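Erythrocyte membrane protein 1 (Plasmodium falciparum, PDB 2XU0) probably binds host cell-surface receptors as a parasite adhesin of the infected red cell, the present chain being its N-terminal segment with the first Duffy-binding-like domain, DBL1-alpha. Local coordinates at residues A[94-98]-A[163-167]; A[168-173]-A[268-273]; A[192-196]-A[264-269]; A[272-278]-A[290-295]. The protein carries 10 engineered substitutions. Where two conformers were deposited one is given. Numbering follows the deposited sequence.

Interaction 1 (A[94-98]-A[163-167])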
loop_
_atom_site.group_PDB
_atom_site.type_symbol
_atom_site.label_atom_id
_atom_site.label_comp_id
_atom_site.label_asym_id
_atom_site.label_seq_id
_atom_site.Cartn_x
_atom_site.Cartn_y
_atom_site.Cartn_z
ATOM N N ARG A 94 -3.155 -26.375 -6.456
ATOM C CA ARG A 94 -2.747 -25.865 -5.129
ATOM C C ARG A 94 -3.671 -24.755 -4.620
ATOM O O ARG A 94 -4.401 -24.155 -5.406
ATOM C CB ARG A 94 -1.307 -25.278 -5.135
ATOM C CG ARG A 94 -0.097 -26.047 -4.489
ATOM C CD ARG A 94 -0.448 -26.838 -3.234
ATOM N NE ARG A 94 -0.835 -25.997 -2.094
ATOM C CZ ARG A 94 -1.528 -26.438 -1.049
ATOM N NH1 ARG A 94 -1.945 -27.696 -1.005
ATOM N NH2 ARG A 94 -1.813 -25.623 -0.044
ATOM N N LYS A 95 -3.573 -24.439 -3.314
ATOM C CA LYS A 95 -4.291 -23.368 -2.600
ATOM C C LYS A 95 -3.567 -21.971 -2.794
ATOM O O LYS A 95 -2.422 -21.978 -3.275
ATOM C CB LYS A 95 -4.321 -23.712 -1.092
ATOM C CG LYS A 95 -5.317 -24.791 -0.671
ATOM C CD LYS A 95 -6.782 -24.330 -0.648
ATOM C CE LYS A 95 -7.764 -25.483 -0.585
ATOM N NZ LYS A 95 -7.751 -26.308 -1.828
ATOM N N PRO A 96 -4.117 -20.813 -2.265
ATOM C CA PRO A 96 -3.467 -19.495 -2.463
ATOM C C PRO A 96 -2.345 -19.010 -1.529
ATOM O O PRO A 96 -1.417 -18.385 -2.046
ATOM C CB PRO A 96 -4.658 -18.520 -2.414
ATOM C CG PRO A 96 -5.879 -19.386 -2.548
ATOM C CD PRO A 96 -5.479 -20.590 -1.756
ATOM N N CYS A 97 -2.435 -19.213 -0.175
ATOM C CA CYS A 97 -1.405 -18.718 0.776
ATOM C C CYS A 97 -0.203 -19.648 1.065
ATOM O O CYS A 97 0.663 -19.292 1.874
ATOM C CB CYS A 97 -2.022 -18.211 2.076
ATOM S SG CYS A 97 -3.324 -16.970 1.866
ATOM N N TYR A 98 -0.162 -20.824 0.452
ATOM C CA TYR A 98 0.919 -21.791 0.663
ATOM C C TYR A 98 2.243 -21.282 0.121
ATOM O O TYR A 98 2.327 -20.854 -1.037
ATOM C CB TYR A 98 0.575 -23.155 0.038
ATOM C CG TYR A 98 1.698 -24.166 0.130
ATOM C CD1 TYR A 98 2.108 -24.674 1.364
ATOM C CD2 TYR A 98 2.371 -24.596 -1.012
ATOM C CE1 TYR A 98 3.145 -25.603 1.455
ATOM C CE2 TYR A 98 3.423 -25.509 -0.930
ATOM C CZ TYR A 98 3.794 -26.023 0.305
ATOM O OH TYR A 98 4.816 -26.930 0.395
ATOM N N VAL A 163 -11.151 -17.658 -5.617
ATOM C CA VAL A 163 -10.422 -18.457 -4.605
ATOM C C VAL A 163 -9.243 -17.616 -4.076
ATOM O O VAL A 163 -9.039 -17.556 -2.861
ATOM C CB VAL A 163 -9.980 -19.850 -5.182
ATOM C CG1 VAL A 163 -9.060 -20.616 -4.210
ATOM C CG2 VAL A 163 -11.202 -20.706 -5.562
ATOM N N THR A 164 -8.505 -16.905 -4.987
ATOM C CA THR A 164 -7.378 -16.041 -4.581
ATOM C C THR A 164 -7.901 -14.923 -3.647
ATOM O O THR A 164 -7.358 -14.705 -2.558
ATOM C CB THR A 164 -6.714 -15.435 -5.857
ATOM O OG1 THR A 164 -6.212 -16.463 -6.707
ATOM C CG2 THR A 164 -5.626 -14.441 -5.545
ATOM N N ALA A 165 -8.970 -14.235 -4.084
ATOM C CA ALA A 165 -9.596 -13.136 -3.338
ATOM C C ALA A 165 -10.045 -13.556 -1.946
ATOM O O ALA A 165 -9.654 -12.923 -0.958
ATOM C CB ALA A 165 -10.754 -12.549 -4.147
ATOM N N LYS A 166 -10.808 -14.671 -1.850
ATOM C CA LYS A 166 -11.256 -15.207 -0.558
ATOM C C LYS A 166 -10.078 -15.371 0.419
ATOM O O LYS A 166 -10.086 -14.798 1.526
ATOM C CB LYS A 166 -11.988 -16.551 -0.769
ATOM C CG LYS A 166 -12.300 -17.310 0.538
ATOM C CD LYS A 166 -12.562 -18.801 0.289
ATOM C CE LYS A 166 -12.799 -19.616 1.548
ATOM N NZ LYS A 166 -11.562 -19.812 2.356
ATOM N N TYR A 167 -9.028 -16.085 -0.029
ATOM C CA TYR A 167 -7.867 -16.337 0.826
ATOM C C TYR A 167 -7.054 -15.144 1.151
ATOM O O TYR A 167 -6.738 -14.943 2.330
ATOM C CB TYR A 167 -7.021 -17.490 0.287
ATOM C CG TYR A 167 -7.645 -18.836 0.592
ATOM C CD1 TYR A 167 -8.509 -19.445 -0.312
ATOM C CD2 TYR A 167 -7.446 -19.456 1.824
ATOM C CE1 TYR A 167 -9.074 -20.690 -0.047
ATOM C CE2 TYR A 167 -8.030 -20.693 2.114
ATOM C CZ TYR A 167 -8.831 -21.314 1.167
ATOM O OH TYR A 167 -9.404 -22.531 1.436
#
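A disulfide-bearing loop of the Duffy-binding-like domain lies here across one turn of helix 154-175, and Pro96 makes the main contact with it. Its ring, puckered C-gamma exo, points at the helix and sits over one face of the Tyr167 ring: Pro96 CD is 3.9 Å from the ring centroid and 26° off the normal, a CH-pi contact. With chi1 m and chi2 near 90°, Tyr167 turns a face of its ring to the proline. The same proline reaches one helical turn back, with Pro96 CG 3.8 Å from Val163 CG1, the valine being in its t rotamer. Lys95 leaves the backbone sideways with chi1 and chi2 both m, so that its aliphatic part runs past the tyrosine, Lys95 CD lying 3.8 Å from Tyr167 OH. No hydrogen bond crosses between the segments. Thr164 faces sideways, and its hydroxyl bonds to Asn142 and to the backbone of Asn160. A Pro96-Gln141 backbone hydrogen bond and the Cys97-Cys139 disulfide hold the loop to the one between helices 133-136 and 154-175; in its m rotamer, Cys97 SG comes within 4.1 Å of Tyr167 CB.

Interaction 2 (A[168-173]-A[268-273])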
loop_
_atom_site.group_PDB
_atom_site.type_symbol
_atom_site.label_atom_id
_atom_site.label_comp_id
_atom_site.label_asym_id
_atom_site.label_seq_id
_atom_site.Cartn_x
_atom_site.Cartn_y
_atom_site.Cartn_z
ATOM N N GLU A 168 -6.781 -14.285 0.139
ATOM C CA GLU A 168 -6.031 -13.033 0.367
ATOM C C GLU A 168 -6.752 -12.164 1.421
ATOM O O GLU A 168 -6.117 -11.670 2.359
ATOM C CB GLU A 168 -5.847 -12.255 -0.978
ATOM C CG GLU A 168 -5.131 -10.912 -0.830
ATOM C CD GLU A 168 -3.753 -10.910 -0.189
ATOM O OE1 GLU A 168 -3.050 -11.948 -0.263
ATOM O OE2 GLU A 168 -3.344 -9.840 0.319
ATOM N N GLY A 169 -8.073 -12.007 1.247
ATOM C CA GLY A 169 -8.935 -11.278 2.172
ATOM C C GLY A 169 -8.884 -11.867 3.566
ATOM O O GLY A 169 -8.743 -11.140 4.556
ATOM N N ASN A 170 -8.959 -13.223 3.645
ATOM C CA ASN A 170 -8.856 -13.904 4.935
ATOM C C ASN A 170 -7.551 -13.591 5.611
ATOM O O ASN A 170 -7.567 -13.212 6.784
ATOM C CB ASN A 170 -9.082 -15.405 4.791
ATOM C CG ASN A 170 -10.110 -15.895 5.774
ATOM O OD1 ASN A 170 -10.025 -15.647 6.989
ATOM N ND2 ASN A 170 -11.152 -16.514 5.258
ATOM N N TYR A 171 -6.413 -13.617 4.862
ATOM C CA TYR A 171 -5.144 -13.270 5.506
ATOM C C TYR A 171 -5.198 -11.843 6.008
ATOM O O TYR A 171 -4.869 -11.604 7.166
ATOM C CB TYR A 171 -3.887 -13.483 4.605
ATOM C CG TYR A 171 -2.679 -12.834 5.258
ATOM C CD1 TYR A 171 -1.956 -13.501 6.243
ATOM C CD2 TYR A 171 -2.382 -11.490 5.037
ATOM C CE1 TYR A 171 -0.951 -12.857 6.968
ATOM C CE2 TYR A 171 -1.411 -10.828 5.782
ATOM C CZ TYR A 171 -0.669 -11.526 6.720
ATOM O OH TYR A 171 0.314 -10.885 7.428
ATOM N N ILE A 172 -5.554 -10.861 5.109
ATOM C CA ILE A 172 -5.539 -9.442 5.490
ATOM C C ILE A 172 -6.343 -9.209 6.739
ATOM O O ILE A 172 -5.856 -8.585 7.679
ATOM C CB ILE A 172 -5.989 -8.471 4.332
ATOM C CG1 ILE A 172 -5.064 -8.512 3.074
ATOM C CG2 ILE A 172 -6.271 -7.046 4.843
ATOM C CD1 ILE A 172 -3.684 -8.068 3.248
ATOM N N VAL A 173 -7.598 -9.663 6.730
ATOM C CA VAL A 173 -8.512 -9.455 7.868
ATOM C C VAL A 173 -7.957 -10.073 9.145
ATOM O O VAL A 173 -8.047 -9.454 10.206
ATOM C CB VAL A 173 -9.933 -9.981 7.544
ATOM C CG1 VAL A 173 -10.815 -10.025 8.799
ATOM C CG2 VAL A 173 -10.582 -9.148 6.450
ATOM N N LEU A 268 -13.318 -11.186 -2.128
ATOM C CA LEU A 268 -12.276 -10.593 -1.298
ATOM C C LEU A 268 -12.756 -10.191 0.087
ATOM O O LEU A 268 -11.983 -10.259 1.048
ATOM C CB LEU A 268 -11.616 -9.387 -2.033
ATOM C CG LEU A 268 -10.455 -8.652 -1.297
ATOM C CD1 LEU A 268 -9.193 -9.547 -1.164
ATOM C CD2 LEU A 268 -10.101 -7.368 -2.026
ATOM N N THR A 269 -14.014 -9.721 0.179
ATOM C CA THR A 269 -14.606 -9.265 1.442
ATOM C C THR A 269 -15.431 -10.353 2.187
ATOM O O THR A 269 -16.004 -10.031 3.226
ATOM C CB THR A 269 -15.467 -8.024 1.224
ATOM O OG1 THR A 269 -16.415 -8.346 0.210
ATOM C CG2 THR A 269 -14.661 -6.789 0.877
ATOM N N CYS A 270 -15.471 -11.617 1.689
ATOM C CA CYS A 270 -16.171 -12.759 2.348
ATOM C C CYS A 270 -15.963 -12.769 3.881
ATOM O O CYS A 270 -16.927 -12.902 4.634
ATOM C CB CYS A 270 -15.770 -14.107 1.732
ATOM S SG CYS A 270 -16.473 -14.450 0.101
ATOM N N SER A 271 -14.705 -12.584 4.331
ATOM C CA SER A 271 -14.312 -12.607 5.749
ATOM C C SER A 271 -14.161 -11.241 6.371
ATOM O O SER A 271 -13.663 -11.143 7.494
ATOM C CB SER A 271 -12.996 -13.365 5.910
ATOM O OG SER A 271 -11.988 -12.758 5.115
ATOM N N ALA A 272 -14.528 -10.178 5.651
ATOM C CA ALA A 272 -14.340 -8.829 6.183
ATOM C C ALA A 272 -15.220 -8.644 7.412
ATOM O O ALA A 272 -16.340 -9.167 7.422
ATOM C CB ALA A 272 -14.656 -7.781 5.116
ATOM N N PRO A 273 -14.721 -7.992 8.487
ATOM C CA PRO A 273 -15.558 -7.816 9.686
ATOM C C PRO A 273 -16.844 -7.085 9.355
ATOM O O PRO A 273 -16.841 -6.226 8.459
ATOM C CB PRO A 273 -14.696 -6.941 10.597
ATOM C CG PRO A 273 -13.314 -7.111 10.102
ATOM C CD PRO A 273 -13.427 -7.300 8.637
#
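Backbone packing comes first in this contact, where helix 154-175 meets the turn that follows helix 249-268. Gly169 allows the approach: its CA is 4.9 Å from the CA of Leu268, and a CB on it would fall about 2.0 Å from Leu268 O. With only hydrogens there, Gly169 CA lies 3.4 Å from Leu268 O in a CA-H...O contact. Polar groups add little, and no hydrogen bond links the segments. Ser271 points its side chain at the helix, yet Ser271 OG, 3.3 Å from Asn170 CA and 3.4 Å from Asn170 N, has a poor angle for a bond to that amide and packs. A type I turn from Thr269 to Ala272, closed by Ala272 N to Thr269 O at 2.8 Å, brings Ser271 here. The apolar part belongs largely to Val173, which points at the loop: Val173 CG1 is 3.8 Å from Pro273 CD and packs on Ser271 O at 3.3 Å, and Val173 CG2 is 3.8 Å from Ala272 CA. At the other end Leu268 CD1 touches Glu168 CG at 4.3 Å, while the Glu168 carboxylate leads away to a salt bridge with Arg104. Helix 186-204 covers the flank of this buried joint in the helical Duffy-binding core, taking Val173 against Ile188 and Leu268 against Phe196, and the loop runs on to strand 279-281.

Interaction 3 (A[192-196]-A[264-269])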
loop_
_atom_site.group_PDB
_atom_site.type_symbol
_atom_site.label_atom_id
_atom_site.label_comp_id
_atom_site.label_asym_id
_atom_site.label_seq_id
_atom_site.Cartn_x
_atom_site.Cartn_y
_atom_site.Cartn_z
ATOM N N LEU A 192 -7.591 -4.124 2.112
ATOM C CA LEU A 192 -8.272 -4.966 1.140
ATOM C C LEU A 192 -8.337 -4.268 -0.211
ATOM O O LEU A 192 -8.167 -4.924 -1.236
ATOM C CB LEU A 192 -9.705 -5.304 1.603
ATOM C CG LEU A 192 -9.855 -6.321 2.768
ATOM C CD1 LEU A 192 -11.345 -6.559 3.075
ATOM C CD2 LEU A 192 -9.194 -7.630 2.439
ATOM N N ALA A 193 -8.607 -2.959 -0.238
ATOM C CA ALA A 193 -8.663 -2.201 -1.522
ATOM C C ALA A 193 -7.268 -2.216 -2.196
ATOM O O ALA A 193 -7.160 -2.314 -3.420
ATOM C CB ALA A 193 -9.097 -0.785 -1.253
ATOM N N ARG A 194 -6.203 -2.209 -1.383
ATOM C CA ARG A 194 -4.838 -2.255 -1.906
ATOM C C ARG A 194 -4.513 -3.589 -2.530
ATOM O O ARG A 194 -3.871 -3.608 -3.570
ATOM C CB ARG A 194 -3.827 -1.882 -0.835
ATOM C CG ARG A 194 -3.918 -0.434 -0.449
ATOM C CD ARG A 194 -2.938 -0.219 0.649
ATOM N NE ARG A 194 -2.833 1.185 1.000
ATOM C CZ ARG A 194 -2.682 1.614 2.239
ATOM N NH1 ARG A 194 -2.637 0.749 3.244
ATOM N NH2 ARG A 194 -2.572 2.903 2.489
ATOM N N SER A 195 -4.981 -4.708 -1.920
ATOM C CA SER A 195 -4.790 -6.052 -2.456
ATOM C C SER A 195 -5.649 -6.259 -3.677
ATOM O O SER A 195 -5.209 -6.869 -4.634
ATOM C CB SER A 195 -5.086 -7.113 -1.390
ATOM O OG SER A 195 -3.958 -7.210 -0.541
ATOM N N PHE A 196 -6.905 -5.774 -3.635
ATOM C CA PHE A 196 -7.853 -5.840 -4.758
ATOM C C PHE A 196 -7.206 -5.210 -5.987
ATOM O O PHE A 196 -7.286 -5.766 -7.100
ATOM C CB PHE A 196 -9.100 -5.026 -4.405
ATOM C CG PHE A 196 -10.173 -4.948 -5.459
ATOM C CD1 PHE A 196 -10.856 -6.089 -5.868
ATOM C CD2 PHE A 196 -10.608 -3.715 -5.936
ATOM C CE1 PHE A 196 -11.952 -5.996 -6.748
ATOM C CE2 PHE A 196 -11.684 -3.618 -6.830
ATOM C CZ PHE A 196 -12.326 -4.759 -7.257
ATOM N N ILE A 264 -15.334 -10.319 -7.802
ATOM C CA ILE A 264 -13.999 -10.436 -7.204
ATOM C C ILE A 264 -13.956 -9.672 -5.855
ATOM O O ILE A 264 -13.493 -10.229 -4.851
ATOM C CB ILE A 264 -12.872 -10.041 -8.211
ATOM C CG1 ILE A 264 -12.774 -11.115 -9.344
ATOM C CG2 ILE A 264 -11.487 -9.887 -7.481
ATOM C CD1 ILE A 264 -12.348 -10.602 -10.818
ATOM N N TRP A 265 -14.503 -8.433 -5.816
ATOM C CA TRP A 265 -14.550 -7.631 -4.573
ATOM C C TRP A 265 -15.389 -8.355 -3.517
ATOM O O TRP A 265 -15.054 -8.283 -2.334
ATOM C CB TRP A 265 -15.149 -6.239 -4.825
ATOM C CG TRP A 265 -15.224 -5.389 -3.567
ATOM C CD1 TRP A 265 -16.333 -5.124 -2.820
ATOM C CD2 TRP A 265 -14.121 -4.790 -2.872
ATOM N NE1 TRP A 265 -15.986 -4.435 -1.684
ATOM C CE2 TRP A 265 -14.642 -4.163 -1.723
ATOM C CE3 TRP A 265 -12.738 -4.696 -3.128
ATOM C CZ2 TRP A 265 -13.831 -3.480 -0.816
ATOM C CZ3 TRP A 265 -11.935 -4.024 -2.226
ATOM C CH2 TRP A 265 -12.480 -3.390 -1.111
ATOM N N LYS A 266 -16.525 -8.988 -3.952
ATOM C CA LYS A 266 -17.434 -9.748 -3.075
ATOM C C LYS A 266 -16.657 -10.909 -2.449
ATOM O O LYS A 266 -16.631 -11.019 -1.240
ATOM C CB LYS A 266 -18.674 -10.233 -3.862
ATOM C CG LYS A 266 -19.785 -10.758 -2.967
ATOM C CD LYS A 266 -21.072 -11.058 -3.722
ATOM C CE LYS A 266 -22.095 -11.657 -2.778
ATOM N NZ LYS A 266 -23.327 -12.104 -3.486
ATOM N N ALA A 267 -15.930 -11.709 -3.255
ATOM C CA ALA A 267 -15.104 -12.792 -2.707
ATOM C C ALA A 267 -14.029 -12.259 -1.731
ATOM O O ALA A 267 -13.875 -12.777 -0.618
ATOM C CB ALA A 267 -14.462 -13.575 -3.842
ATOM N N LEU A 268 -13.318 -11.186 -2.128
ATOM C CA LEU A 268 -12.276 -10.593 -1.298
ATOM C C LEU A 268 -12.756 -10.191 0.087
ATOM O O LEU A 268 -11.983 -10.259 1.048
ATOM C CB LEU A 268 -11.616 -9.387 -2.033
ATOM C CG LEU A 268 -10.455 -8.652 -1.297
ATOM C CD1 LEU A 268 -9.193 -9.547 -1.164
ATOM C CD2 LEU A 268 -10.101 -7.368 -2.026
ATOM N N THR A 269 -14.014 -9.721 0.179
ATOM C CA THR A 269 -14.606 -9.265 1.442
ATOM C C THR A 269 -15.431 -10.353 2.187
ATOM O O THR A 269 -16.004 -10.031 3.226
ATOM C CB THR A 269 -15.467 -8.024 1.224
ATOM O OG1 THR A 269 -16.415 -8.346 0.210
ATOM C CG2 THR A 269 -14.661 -6.789 0.877
#
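Phe196 presents a ring face to the edge of the Trp265 indole, an edge-to-face (T-shaped) pair with the phenyl and the six-membered indole ring 4.9 Å apart between centroids and their planes at 77°. The closest atoms are Phe196 CG and Trp265 CE3, at 3.5 Å. The same benzo edge continues along helix 186-204, where Trp265 CZ3 lies 3.8 Å from Ala193 CA and Trp265 CH2 lies 4.3 Å from Leu192 CB; the small alanine is consistent with so close an approach to the backbone. This is helix-to-helix packing inside the alpha-helical core of the Duffy-binding-like domain: the short axes of 192-196 and 264-268 run at 135° to each other and approach to 10.8 Å, a separation that suits the large side chains between them. Leu268 points at the opposing helix, with Leu268 CD2 3.5 Å from Phe196 CB and 3.2 Å from Leu192 O. Leu192 also points across, and its CD1 meets Thr269 CG2 at 4.0 Å. Ile264 closes the other end, Ile264 CG2 lying 4.0 Å from Phe196 CE1 at the edge of the phenyl ring. Ile172 of helix 154-175 packs against Leu192, and Trp265 NE1 donates to the carbonyl of Cys295.

Interaction 4 (A[272-278]-A[290-295])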
loop_
_atom_site.group_PDB
_atom_site.type_symbol
_atom_site.label_atom_id
_atom_site.label_comp_id
_atom_site.label_asym_id
_atom_site.label_seq_id
_atom_site.Cartn_x
_atom_site.Cartn_y
_atom_site.Cartn_z
ATOM N N ALA A 272 -14.528 -10.178 5.651
ATOM C CA ALA A 272 -14.340 -8.829 6.183
ATOM C C ALA A 272 -15.220 -8.644 7.412
ATOM O O ALA A 272 -16.340 -9.167 7.422
ATOM C CB ALA A 272 -14.656 -7.781 5.116
ATOM N N PRO A 273 -14.721 -7.992 8.487
ATOM C CA PRO A 273 -15.558 -7.816 9.686
ATOM C C PRO A 273 -16.844 -7.085 9.355
ATOM O O PRO A 273 -16.841 -6.226 8.459
ATOM C CB PRO A 273 -14.696 -6.941 10.597
ATOM C CG PRO A 273 -13.314 -7.111 10.102
ATOM C CD PRO A 273 -13.427 -7.300 8.637
ATOM N N TYR A 274 -17.941 -7.417 10.073
ATOM C CA TYR A 274 -19.226 -6.736 9.875
ATOM C C TYR A 274 -19.105 -5.236 10.083
ATOM O O TYR A 274 -19.586 -4.473 9.264
ATOM C CB TYR A 274 -20.353 -7.305 10.762
ATOM C CG TYR A 274 -21.679 -6.629 10.474
ATOM C CD1 TYR A 274 -22.407 -6.941 9.325
ATOM C CD2 TYR A 274 -22.160 -5.611 11.297
ATOM C CE1 TYR A 274 -23.609 -6.297 9.036
ATOM C CE2 TYR A 274 -23.362 -4.959 11.016
ATOM C CZ TYR A 274 -24.088 -5.315 9.890
ATOM O OH TYR A 274 -25.273 -4.679 9.606
ATOM N N TYR A 275 -18.459 -4.822 11.159
ATOM C CA TYR A 275 -18.292 -3.419 11.485
ATOM C C TYR A 275 -16.995 -2.885 10.880
ATOM O O TYR A 275 -16.000 -2.629 11.566
ATOM C CB TYR A 275 -18.417 -3.207 13.000
ATOM C CG TYR A 275 -19.772 -3.631 13.544
ATOM C CD1 TYR A 275 -20.883 -2.793 13.441
ATOM C CD2 TYR A 275 -19.930 -4.846 14.218
ATOM C CE1 TYR A 275 -22.124 -3.163 13.967
ATOM C CE2 TYR A 275 -21.172 -5.234 14.738
ATOM C CZ TYR A 275 -22.266 -4.389 14.609
ATOM O OH TYR A 275 -23.497 -4.750 15.117
ATOM N N ALA A 276 -17.002 -2.805 9.550
ATOM C CA ALA A 276 -15.891 -2.305 8.728
ATOM C C ALA A 276 -16.466 -1.812 7.419
ATOM O O ALA A 276 -17.192 -2.531 6.731
ATOM C CB ALA A 276 -14.856 -3.395 8.487
ATOM N N ASP A 277 -16.176 -0.568 7.090
ATOM C CA ASP A 277 -16.676 0.002 5.838
ATOM C C ASP A 277 -15.589 0.816 5.167
ATOM O O ASP A 277 -14.700 1.328 5.854
ATOM C CB ASP A 277 -17.932 0.876 6.090
ATOM C CG ASP A 277 -19.157 0.047 6.416
ATOM O OD1 ASP A 277 -19.794 -0.472 5.467
ATOM O OD2 ASP A 277 -19.403 -0.193 7.619
ATOM N N TYR A 278 -15.643 0.926 3.834
ATOM C CA TYR A 278 -14.647 1.731 3.116
ATOM C C TYR A 278 -15.099 3.186 3.099
ATOM O O TYR A 278 -16.250 3.475 2.754
ATOM C CB TYR A 278 -14.462 1.221 1.677
ATOM C CG TYR A 278 -13.259 1.829 0.979
ATOM C CD1 TYR A 278 -11.964 1.499 1.369
ATOM C CD2 TYR A 278 -13.416 2.724 -0.073
ATOM C CE1 TYR A 278 -10.856 2.069 0.752
ATOM C CE2 TYR A 278 -12.308 3.257 -0.740
ATOM C CZ TYR A 278 -11.029 2.921 -0.321
ATOM O OH TYR A 278 -9.912 3.493 -0.875
ATOM N N SER A 290 -19.225 2.693 2.093
ATOM C CA SER A 290 -20.039 1.486 1.941
ATOM C C SER A 290 -21.040 1.563 3.111
ATOM O O SER A 290 -20.728 2.206 4.114
ATOM C CB SER A 290 -19.181 0.223 2.001
ATOM O OG SER A 290 -18.473 0.150 3.220
ATOM N N SER A 291 -22.244 0.980 2.970
ATOM C CA SER A 291 -23.331 1.145 3.942
ATOM C C SER A 291 -23.670 -0.032 4.852
ATOM O O SER A 291 -24.307 0.180 5.885
ATOM C CB SER A 291 -24.613 1.513 3.197
ATOM O OG SER A 291 -24.474 2.699 2.440
ATOM N N HIS A 292 -23.395 -1.260 4.416
ATOM C CA HIS A 292 -23.861 -2.442 5.139
ATOM C C HIS A 292 -22.779 -3.317 5.750
ATOM O O HIS A 292 -23.021 -4.483 6.077
ATOM C CB HIS A 292 -24.870 -3.224 4.262
ATOM C CG HIS A 292 -26.076 -2.406 3.898
ATOM N ND1 HIS A 292 -26.306 -2.000 2.594
ATOM C CD2 HIS A 292 -27.046 -1.887 4.692
ATOM C CE1 HIS A 292 -27.416 -1.272 2.628
ATOM N NE2 HIS A 292 -27.891 -1.159 3.868
ATOM N N GLY A 293 -21.610 -2.727 5.955
ATOM C CA GLY A 293 -20.492 -3.409 6.591
ATOM C C GLY A 293 -19.779 -4.394 5.691
ATOM O O GLY A 293 -20.062 -4.493 4.488
ATOM N N LYS A 294 -18.815 -5.123 6.274
ATOM C CA LYS A 294 -18.011 -6.083 5.500
ATOM C C LYS A 294 -17.342 -5.400 4.254
ATOM O O LYS A 294 -17.196 -6.028 3.194
ATOM C CB LYS A 294 -18.869 -7.310 5.103
ATOM C CG LYS A 294 -19.452 -8.108 6.285
ATOM C CD LYS A 294 -20.116 -9.399 5.800
ATOM C CE LYS A 294 -19.177 -10.437 5.210
ATOM N NZ LYS A 294 -18.075 -10.782 6.140
ATOM N N CYS A 295 -17.020 -4.090 4.376
ATOM C CA CYS A 295 -16.380 -3.278 3.324
ATOM C C CYS A 295 -17.186 -3.239 2.020
ATOM O O CYS A 295 -16.585 -3.157 0.940
ATOM C CB CYS A 295 -14.939 -3.733 3.069
ATOM S SG CYS A 295 -13.934 -3.950 4.552
HETATM O O HOH W 1 -26.213 -4.574 7.161
#
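Asp277 is the polar centre of this loop pairing: its OD1 accepts from Ser290 OG at 2.7 Å and from Gly293 N at 2.9 Å. Ser290 OG accepts in turn from Tyr278 N at 3.0 Å, and Ser290 N bonds to Tyr278 O at 3.1 Å, next to the hairpin of strands 279-281 and 287-289. Lys294 NZ donates to Ala272 O at 2.7 Å and also to Cys270 O and Asn74 OD1. Along the backbone, Cys295 N reaches Ala276 O at 2.8 Å and Lys294 N reaches Tyr274 O at 3.2 Å. Gly293, at phi 76°, passes so close to Tyr274 O that a CB would clash with it. Packing follows: Ala272 CB is 3.9 Å and Ala276 CB 4.1 Å from Cys295 SG, whose disulfide partner is Cys189. Main-chain groups with one carboxylate, one serine hydroxyl and one lysine thus fix two irregular segments through hydrogen bonds without regular strand pairing, and the disulfide ties segment 290-295 to helix 186-204.

In the fold
Interactions 2 and 3 are buried and share Leu268 and Thr269, so the end of helix 249-268 packs on helix 154-175 in one and on helix 186-204 in the other; Glu168 and Ser195 join them by a probable hydrogen bond. Interaction 1 uses the same helix 154-175 further back, but is only partly buried. Interaction 4, mostly buried with an exposed margin at Tyr274, Ser291 and His292, continues from interaction 2 through Ala272 and Pro273. None of the first three has a hydrogen bond between its segments; interaction 4, between loops, has many. Disulfides tie down the loops in 1 and 4, and one of Cys270 in interaction 2 with Cys76 has been seen for this protein.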